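Local coordinates for protein KLLA0B12012p (Kluyveromyces lactis, PDB 6Y3P) that binds the mRNA decapping enzyme Dcp2 and, through the C-terminal ATP-grasp domain seen here, probably binds ATP, although its reaction is uncertain, at residues L205-E209 with A284-I288; A210-K214 with P241-V245; I296-I300 with D338-K342. All coordinates share one frame. Numbering follows the deposited sequence.

Interaction 1 (L205-E209 with A284-I288). With SO4 (sulfate ion), chain D.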
loop_
_atom_site.group_PDB
_atom_site.type_symbol
_atom_site.label_atom_id
_atom_site.label_comp_id
_atom_site.label_asym_id
_atom_site.label_seq_id
_atom_site.Cartn_x
_atom_site.Cartn_y
_atom_site.Cartn_z
ATOM N N LEU A 205 -15.971 -8.946 -2.970
ATOM C CA LEU A 205 -16.836 -9.292 -1.842
ATOM C C LEU A 205 -17.872 -8.172 -1.709
ATOM O O LEU A 205 -17.518 -6.988 -1.591
ATOM C CB LEU A 205 -16.013 -9.428 -0.540
ATOM C CG LEU A 205 -16.768 -9.698 0.765
ATOM C CD1 LEU A 205 -17.628 -10.957 0.679
ATOM C CD2 LEU A 205 -15.792 -9.778 1.940
ATOM N N LEU A 206 -19.142 -8.562 -1.825
ATOM C CA LEU A 206 -20.312 -7.677 -1.778
ATOM C C LEU A 206 -21.123 -7.990 -0.550
ATOM O O LEU A 206 -21.567 -9.126 -0.386
ATOM C CB LEU A 206 -21.153 -7.794 -3.066
ATOM C CG LEU A 206 -20.347 -7.486 -4.341
ATOM C CD1 LEU A 206 -21.140 -7.860 -5.600
ATOM C CD2 LEU A 206 -19.821 -6.033 -4.343
ATOM N N LEU A 207 -21.248 -6.994 0.326
ATOM C CA LEU A 207 -21.899 -7.085 1.628
ATOM C C LEU A 207 -23.231 -6.442 1.584
ATOM O O LEU A 207 -23.372 -5.411 0.932
ATOM C CB LEU A 207 -21.026 -6.417 2.734
ATOM C CG LEU A 207 -19.596 -7.010 2.918
ATOM C CD1 LEU A 207 -18.784 -6.208 3.937
ATOM C CD2 LEU A 207 -19.653 -8.502 3.290
ATOM N N SER A 208 -24.209 -7.044 2.284
ATOM C CA SER A 208 -25.603 -6.592 2.376
ATOM C C SER A 208 -25.640 -5.155 2.919
ATOM O O SER A 208 -26.107 -4.252 2.236
ATOM C CB SER A 208 -26.390 -7.534 3.289
ATOM O OG SER A 208 -27.577 -6.972 3.830
ATOM N N GLU A 209 -25.085 -4.967 4.120
ATOM C CA GLU A 209 -24.994 -3.719 4.857
ATOM C C GLU A 209 -24.402 -2.525 4.046
ATOM O O GLU A 209 -24.797 -1.390 4.272
ATOM C CB GLU A 209 -24.224 -3.954 6.154
ATOM C CG GLU A 209 -22.787 -4.418 5.963
ATOM C CD GLU A 209 -22.066 -4.639 7.271
ATOM O OE1 GLU A 209 -22.310 -3.871 8.228
ATOM O OE2 GLU A 209 -21.278 -5.605 7.353
ATOM N N ALA A 284 -15.679 -3.599 12.080
ATOM C CA ALA A 284 -17.053 -3.198 12.339
ATOM C C ALA A 284 -18.006 -3.793 11.282
ATOM O O ALA A 284 -19.211 -3.625 11.425
ATOM C CB ALA A 284 -17.160 -1.668 12.346
ATOM N N LEU A 285 -17.481 -4.442 10.207
ATOM C CA LEU A 285 -18.332 -5.045 9.177
ATOM C C LEU A 285 -18.771 -6.459 9.666
ATOM O O LEU A 285 -18.024 -7.422 9.541
ATOM C CB LEU A 285 -17.605 -5.078 7.829
ATOM C CG LEU A 285 -17.095 -3.708 7.294
ATOM C CD1 LEU A 285 -16.119 -3.906 6.130
ATOM C CD2 LEU A 285 -18.269 -2.781 6.875
ATOM N N LYS A 286 -19.960 -6.543 10.303
ATOM C CA LYS A 286 -20.436 -7.780 10.909
ATOM C C LYS A 286 -21.011 -8.764 9.907
ATOM O O LYS A 286 -21.147 -9.941 10.238
ATOM C CB LYS A 286 -21.398 -7.520 12.078
ATOM C CG LYS A 286 -20.825 -6.630 13.193
ATOM C CD LYS A 286 -19.478 -7.087 13.756
ATOM C CE LYS A 286 -18.976 -6.138 14.820
ATOM N NZ LYS A 286 -17.526 -6.336 15.102
ATOM N N ASP A 287 -21.281 -8.320 8.661
ATOM C CA ASP A 287 -21.740 -9.219 7.598
ATOM C C ASP A 287 -20.593 -10.107 7.092
ATOM O O ASP A 287 -20.827 -11.113 6.401
ATOM C CB ASP A 287 -22.470 -8.465 6.497
ATOM C CG ASP A 287 -23.883 -8.077 6.890
ATOM O OD1 ASP A 287 -24.444 -8.699 7.845
ATOM O OD2 ASP A 287 -24.474 -7.251 6.191
ATOM N N ILE A 288 -19.364 -9.817 7.562
ATOM C CA ILE A 288 -18.210 -10.686 7.327
ATOM C C ILE A 288 -18.168 -11.557 8.586
ATOM O O ILE A 288 -17.954 -11.001 9.655
ATOM C CB ILE A 288 -16.855 -9.926 7.097
ATOM C CG1 ILE A 288 -16.969 -8.905 5.943
ATOM C CG2 ILE A 288 -15.716 -10.939 6.815
ATOM C CD1 ILE A 288 -15.797 -7.914 5.869
HETATM S S SO4 D . -17.857 -9.918 16.693
HETATM O O1 SO4 D . -18.505 -11.022 15.981
HETATM O O2 SO4 D . -17.345 -10.398 17.981
HETATM O O3 SO4 D . -16.743 -9.419 15.889
HETATM O O4 SO4 D . -18.834 -8.842 16.913
#
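Two acidic side chains, E209 and D287, lie only 3.8 Å apart between OE2 and OD2, yet each is held by the backbone amide of the other. E209 N donates to D287 OD2 at 3.1 Å and D287 N donates to E209 OE2 at 3.0 Å, both with good angles. Carboxylates suit this reciprocal pairing because each is a pure acceptor facing an NH, and the two amides offset the crowding of like charge. D287 sits in a type I turn, L285 to I288, whose closing bond from I288 N to L285 O is weak at 3.4 Å. The contact joins two loops of the ATP-grasp, tubulin-tyrosine ligase-like domain, beside the antiparallel sheet that holds strands 215-224 and 228-239; the loop with D287 leads into helix 290-313. Next to the polar pair, L207 packs on both L285 (CD1 to CD1, 4.1 Å) and I288 (CD2 to CG1, 3.8 Å). These buried side chains have no polar group to satisfy, so they suit the apolar layer that F215 extends. K286 points its CA-to-CB bond away; its NZ bonds D283 O and a sulfate, probably from the crystallisation liquor, with O3 at 3.3 Å from NZ.

Interaction 2 (A210-K214 with P241-V245)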
loop_
_atom_site.group_PDB
_atom_site.type_symbol
_atom_site.label_atom_id
_atom_site.label_comp_id
_atom_site.label_asym_id
_atom_site.label_seq_id
_atom_site.Cartn_x
_atom_site.Cartn_y
_atom_site.Cartn_z
ATOM N N ALA A 210 -23.519 -2.791 3.088
ATOM C CA ALA A 210 -22.944 -1.753 2.242
ATOM C C ALA A 210 -23.775 -1.521 0.958
ATOM O O ALA A 210 -23.319 -0.821 0.056
ATOM C CB ALA A 210 -21.528 -2.138 1.868
ATOM N N HIS A 211 -24.968 -2.132 0.864
ATOM C CA HIS A 211 -25.854 -2.071 -0.299
ATOM C C HIS A 211 -25.123 -2.404 -1.624
ATOM O O HIS A 211 -25.255 -1.670 -2.603
ATOM C CB HIS A 211 -26.611 -0.739 -0.368
ATOM C CG HIS A 211 -27.405 -0.442 0.863
ATOM N ND1 HIS A 211 -26.797 0.022 2.022
ATOM C CD2 HIS A 211 -28.731 -0.551 1.084
ATOM C CE1 HIS A 211 -27.770 0.182 2.899
ATOM N NE2 HIS A 211 -28.950 -0.157 2.382
ATOM N N GLY A 212 -24.340 -3.490 -1.603
ATOM C CA GLY A 212 -23.617 -4.045 -2.747
ATOM C C GLY A 212 -22.506 -3.219 -3.356
ATOM O O GLY A 212 -22.155 -3.399 -4.527
ATOM N N ARG A 213 -21.967 -2.300 -2.572
ATOM C CA ARG A 213 -20.865 -1.431 -2.946
ATOM C C ARG A 213 -19.592 -2.184 -2.553
ATOM O O ARG A 213 -19.522 -2.745 -1.449
ATOM C CB ARG A 213 -20.972 -0.101 -2.180
ATOM C CG ARG A 213 -22.163 0.775 -2.612
ATOM C CD ARG A 213 -22.560 1.766 -1.530
ATOM N NE ARG A 213 -21.575 2.832 -1.363
ATOM C CZ ARG A 213 -20.975 3.154 -0.219
ATOM N NH1 ARG A 213 -21.253 2.489 0.897
ATOM N NH2 ARG A 213 -20.090 4.142 -0.182
ATOM N N LYS A 214 -18.621 -2.260 -3.475
ATOM C CA LYS A 214 -17.362 -2.964 -3.227
ATOM C C LYS A 214 -16.436 -2.120 -2.352
ATOM O O LYS A 214 -16.644 -0.916 -2.208
ATOM C CB LYS A 214 -16.670 -3.368 -4.550
ATOM C CG LYS A 214 -16.012 -2.222 -5.296
ATOM C CD LYS A 214 -14.895 -2.701 -6.227
ATOM C CE LYS A 214 -14.499 -1.658 -7.265
ATOM N NZ LYS A 214 -13.942 -0.409 -6.657
ATOM N N PRO A 241 -18.572 4.569 -4.344
ATOM C CA PRO A 241 -19.847 5.310 -4.192
ATOM C C PRO A 241 -21.105 4.589 -4.695
ATOM O O PRO A 241 -22.177 4.674 -4.076
ATOM C CB PRO A 241 -19.595 6.610 -4.969
ATOM C CG PRO A 241 -18.559 6.261 -5.980
ATOM C CD PRO A 241 -17.669 5.239 -5.311
ATOM N N ASN A 242 -20.962 3.862 -5.802
ATOM C CA ASN A 242 -22.055 3.182 -6.467
ATOM C C ASN A 242 -22.061 1.664 -6.271
ATOM O O ASN A 242 -21.038 1.076 -5.923
ATOM C CB ASN A 242 -22.038 3.571 -7.952
ATOM C CG ASN A 242 -22.018 5.080 -8.165
ATOM O OD1 ASN A 242 -21.031 5.651 -8.668
ATOM N ND2 ASN A 242 -23.070 5.771 -7.693
ATOM N N LYS A 243 -23.235 1.041 -6.459
ATOM C CA LYS A 243 -23.399 -0.405 -6.352
ATOM C C LYS A 243 -22.606 -1.057 -7.480
ATOM O O LYS A 243 -22.607 -0.559 -8.612
ATOM C CB LYS A 243 -24.883 -0.818 -6.434
ATOM C CG LYS A 243 -25.787 -0.139 -5.410
ATOM C CD LYS A 243 -27.094 -0.921 -5.201
ATOM C CE LYS A 243 -28.216 -0.131 -4.542
ATOM N NZ LYS A 243 -27.807 0.547 -3.281
ATOM N N PHE A 244 -21.884 -2.137 -7.158
ATOM C CA PHE A 244 -21.083 -2.851 -8.143
ATOM C C PHE A 244 -21.952 -3.496 -9.233
ATOM O O PHE A 244 -22.940 -4.178 -8.939
ATOM C CB PHE A 244 -20.186 -3.889 -7.465
ATOM C CG PHE A 244 -19.217 -4.577 -8.396
ATOM C CD1 PHE A 244 -18.043 -3.946 -8.794
ATOM C CD2 PHE A 244 -19.474 -5.863 -8.868
ATOM C CE1 PHE A 244 -17.139 -4.590 -9.646
ATOM C CE2 PHE A 244 -18.570 -6.507 -9.719
ATOM C CZ PHE A 244 -17.411 -5.866 -10.103
ATOM N N VAL A 245 -21.606 -3.213 -10.490
ATOM C CA VAL A 245 -22.309 -3.773 -11.638
ATOM C C VAL A 245 -21.240 -4.492 -12.461
ATOM O O VAL A 245 -20.359 -3.811 -12.992
ATOM C CB VAL A 245 -23.107 -2.716 -12.472
ATOM C CG1 VAL A 245 -23.787 -3.367 -13.685
ATOM C CG2 VAL A 245 -24.140 -1.980 -11.613
HETATM O O HOH W 1 -19.223 -0.908 -6.080
#
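This is a surface contact between two loops, one entering strand 215-224 and the other leaving strand 228-239, and it is held mainly by polar bonds to backbone carbonyls. The shortest direct bond runs from F244 N to G212 O, 2.9 Å and nearly straight. G212 occupies a type I' turn from A210 to R213, where its positive phi of 66° is easy for a residue without a side chain; H211 takes the other left-handed position. Two long basic side chains reach across with weak bonds, R213 NE to P241 O at 3.3 Å and K243 NZ to H211 O at 3.4 Å. A water accepts from K214 N at 3.0 Å and donates to N242 O at 2.7 Å. K214 pairs by backbone with A240, where the antiparallel strands 215-224 and 228-239 meet these loops; R213 packs on F239 of the latter strand, and F244 rests on P204 and L206 of the loop following strand 194-200.

Interaction 3 (I296-I300 with D338-K342)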
loop_
_atom_site.group_PDB
_atom_site.type_symbol
_atom_site.label_atom_id
_atom_site.label_comp_id
_atom_site.label_asym_id
_atom_site.label_seq_id
_atom_site.Cartn_x
_atom_site.Cartn_y
_atom_site.Cartn_z
ATOM N N ILE A 296 -8.744 -13.049 6.908
ATOM C CA ILE A 296 -8.309 -11.902 6.118
ATOM C C ILE A 296 -7.076 -11.244 6.827
ATOM O O ILE A 296 -6.124 -10.803 6.169
ATOM C CB ILE A 296 -9.512 -10.936 5.891
ATOM C CG1 ILE A 296 -10.442 -11.486 4.783
ATOM C CG2 ILE A 296 -9.069 -9.501 5.568
ATOM C CD1 ILE A 296 -11.961 -10.823 4.736
ATOM N N ARG A 297 -7.095 -11.214 8.165
ATOM C CA ARG A 297 -5.995 -10.637 8.936
ATOM C C ARG A 297 -4.752 -11.530 8.790
ATOM O O ARG A 297 -3.667 -11.029 8.547
ATOM C CB ARG A 297 -6.394 -10.513 10.409
ATOM C CG ARG A 297 -6.618 -9.088 10.861
ATOM C CD ARG A 297 -7.381 -9.048 12.162
ATOM N NE ARG A 297 -8.567 -8.221 11.976
ATOM C CZ ARG A 297 -9.797 -8.558 12.344
ATOM N NH1 ARG A 297 -10.020 -9.708 12.976
ATOM N NH2 ARG A 297 -10.814 -7.742 12.098
ATOM N N THR A 298 -4.931 -12.849 8.910
ATOM C CA THR A 298 -3.872 -13.852 8.763
ATOM C C THR A 298 -3.217 -13.701 7.390
ATOM O O THR A 298 -2.008 -13.483 7.342
ATOM C CB THR A 298 -4.447 -15.215 9.103
ATOM O OG1 THR A 298 -4.878 -15.105 10.463
ATOM C CG2 THR A 298 -3.421 -16.363 8.960
ATOM N N GLN A 299 -4.018 -13.691 6.300
ATOM C CA GLN A 299 -3.516 -13.440 4.926
ATOM C C GLN A 299 -2.761 -12.126 4.817
ATOM O O GLN A 299 -1.711 -12.086 4.173
ATOM C CB GLN A 299 -4.653 -13.385 3.901
ATOM C CG GLN A 299 -5.438 -14.669 3.731
ATOM C CD GLN A 299 -6.613 -14.419 2.822
ATOM O OE1 GLN A 299 -6.450 -14.221 1.609
ATOM N NE2 GLN A 299 -7.824 -14.400 3.400
ATOM N N ILE A 300 -3.272 -11.052 5.450
ATOM C CA ILE A 300 -2.614 -9.733 5.393
ATOM C C ILE A 300 -1.209 -9.781 6.042
ATOM O O ILE A 300 -0.234 -9.295 5.458
ATOM C CB ILE A 300 -3.532 -8.601 5.947
ATOM C CG1 ILE A 300 -4.590 -8.240 4.879
ATOM C CG2 ILE A 300 -2.707 -7.353 6.354
ATOM C CD1 ILE A 300 -5.867 -7.480 5.344
ATOM N N ASP A 338 -14.609 -14.847 -1.960
ATOM C CA ASP A 338 -14.150 -16.035 -1.220
ATOM C C ASP A 338 -13.280 -15.643 -0.054
ATOM O O ASP A 338 -12.591 -16.499 0.488
ATOM C CB ASP A 338 -13.415 -17.039 -2.129
ATOM C CG ASP A 338 -14.253 -17.495 -3.300
ATOM O OD1 ASP A 338 -15.436 -17.845 -3.081
ATOM O OD2 ASP A 338 -13.738 -17.469 -4.443
ATOM N N TYR A 339 -13.342 -14.342 0.355
ATOM C CA TYR A 339 -12.609 -13.734 1.470
ATOM C C TYR A 339 -11.088 -13.844 1.288
ATOM O O TYR A 339 -10.352 -13.895 2.263
ATOM C CB TYR A 339 -13.090 -14.267 2.846
ATOM C CG TYR A 339 -14.597 -14.233 3.006
ATOM C CD1 TYR A 339 -15.382 -15.322 2.633
ATOM C CD2 TYR A 339 -15.238 -13.116 3.544
ATOM C CE1 TYR A 339 -16.765 -15.296 2.765
ATOM C CE2 TYR A 339 -16.626 -13.071 3.666
ATOM C CZ TYR A 339 -17.383 -14.168 3.281
ATOM O OH TYR A 339 -18.743 -14.170 3.423
ATOM N N GLN A 340 -10.629 -13.811 0.019
ATOM C CA GLN A 340 -9.217 -13.842 -0.355
ATOM C C GLN A 340 -8.723 -12.429 -0.615
ATOM O O GLN A 340 -9.371 -11.674 -1.343
ATOM C CB GLN A 340 -8.969 -14.771 -1.568
ATOM C CG GLN A 340 -9.356 -16.263 -1.355
ATOM C CD GLN A 340 -8.887 -16.792 -0.017
ATOM O OE1 GLN A 340 -7.693 -16.982 0.213
ATOM N NE2 GLN A 340 -9.803 -16.961 0.928
ATOM N N VAL A 341 -7.594 -12.057 -0.002
ATOM C CA VAL A 341 -7.026 -10.719 -0.188
ATOM C C VAL A 341 -6.087 -10.662 -1.396
ATOM O O VAL A 341 -5.433 -11.630 -1.746
ATOM C CB VAL A 341 -6.351 -10.082 1.080
ATOM C CG1 VAL A 341 -7.214 -10.225 2.333
ATOM C CG2 VAL A 341 -4.949 -10.628 1.318
ATOM N N LYS A 342 -5.996 -9.496 -1.994
ATOM C CA LYS A 342 -5.105 -9.292 -3.103
ATOM C C LYS A 342 -4.444 -7.969 -2.939
ATOM O O LYS A 342 -5.124 -6.959 -2.846
ATOM C CB LYS A 342 -5.809 -9.512 -4.468
ATOM C CG LYS A 342 -5.528 -10.942 -4.981
ATOM C CD LYS A 342 -6.559 -11.486 -5.966
ATOM C CE LYS A 342 -6.233 -12.888 -6.471
ATOM N NZ LYS A 342 -5.011 -12.941 -7.342
#
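Q299 lays its amide along the backbone of 339-341, using both ends of the group: NE2 donates to Y339 O at 2.8 Å and OE1 accepts from V341 N at 2.9 Å. Glutamine suits the place because one side chain supplies donor and acceptor together, meeting a carbonyl and an NH where the turn gives way to strand 341-347. Beside it, V341 directs its CA-to-CB bond toward the helix, a compact apolar surface with CG1 3.8 Å from I296 CG2 and 4.2 Å from I300 CG1. I296 CD1 lies 4.1 Å from Y339 CB, at the edge of the tyrosine ring. Y339 adopts a left-handed backbone conformation (phi 60°), which lets the chain reverse between strands 326-335 and 341-347, and Q340 NE2 bonds D338 O at 2.9 Å within that turn. Residues of strands 215-224 and 326-335 pack on the same isoleucines, so helix 290-313 lies against the antiparallel sheet, consistent with the alpha+beta architecture of the ATP-grasp fold.

How the interactions relate
Segment 205-209 runs directly into 210-214; the chain then passes through strands 215-224 and 228-239 to 241-245, where interaction 2 ties together the two ends of the hairpin. It goes on to 284-288, closing the larger loop of interaction 1, within which interaction 2 is nested. Both join the loop before strand 215-224 to later loops, those after strands 279-281 and 228-239 respectively. Helix 290-313 follows, and interaction 3, in series, joins it to the start of strand 341-347. L206 CD2 links the first two, 3.5 Å from G212 O and 3.8 Å from F244 CB. L205 and I288 pack on Y339, whereas interactions 2 and 3 stay about 11 Å apart at their nearest atoms.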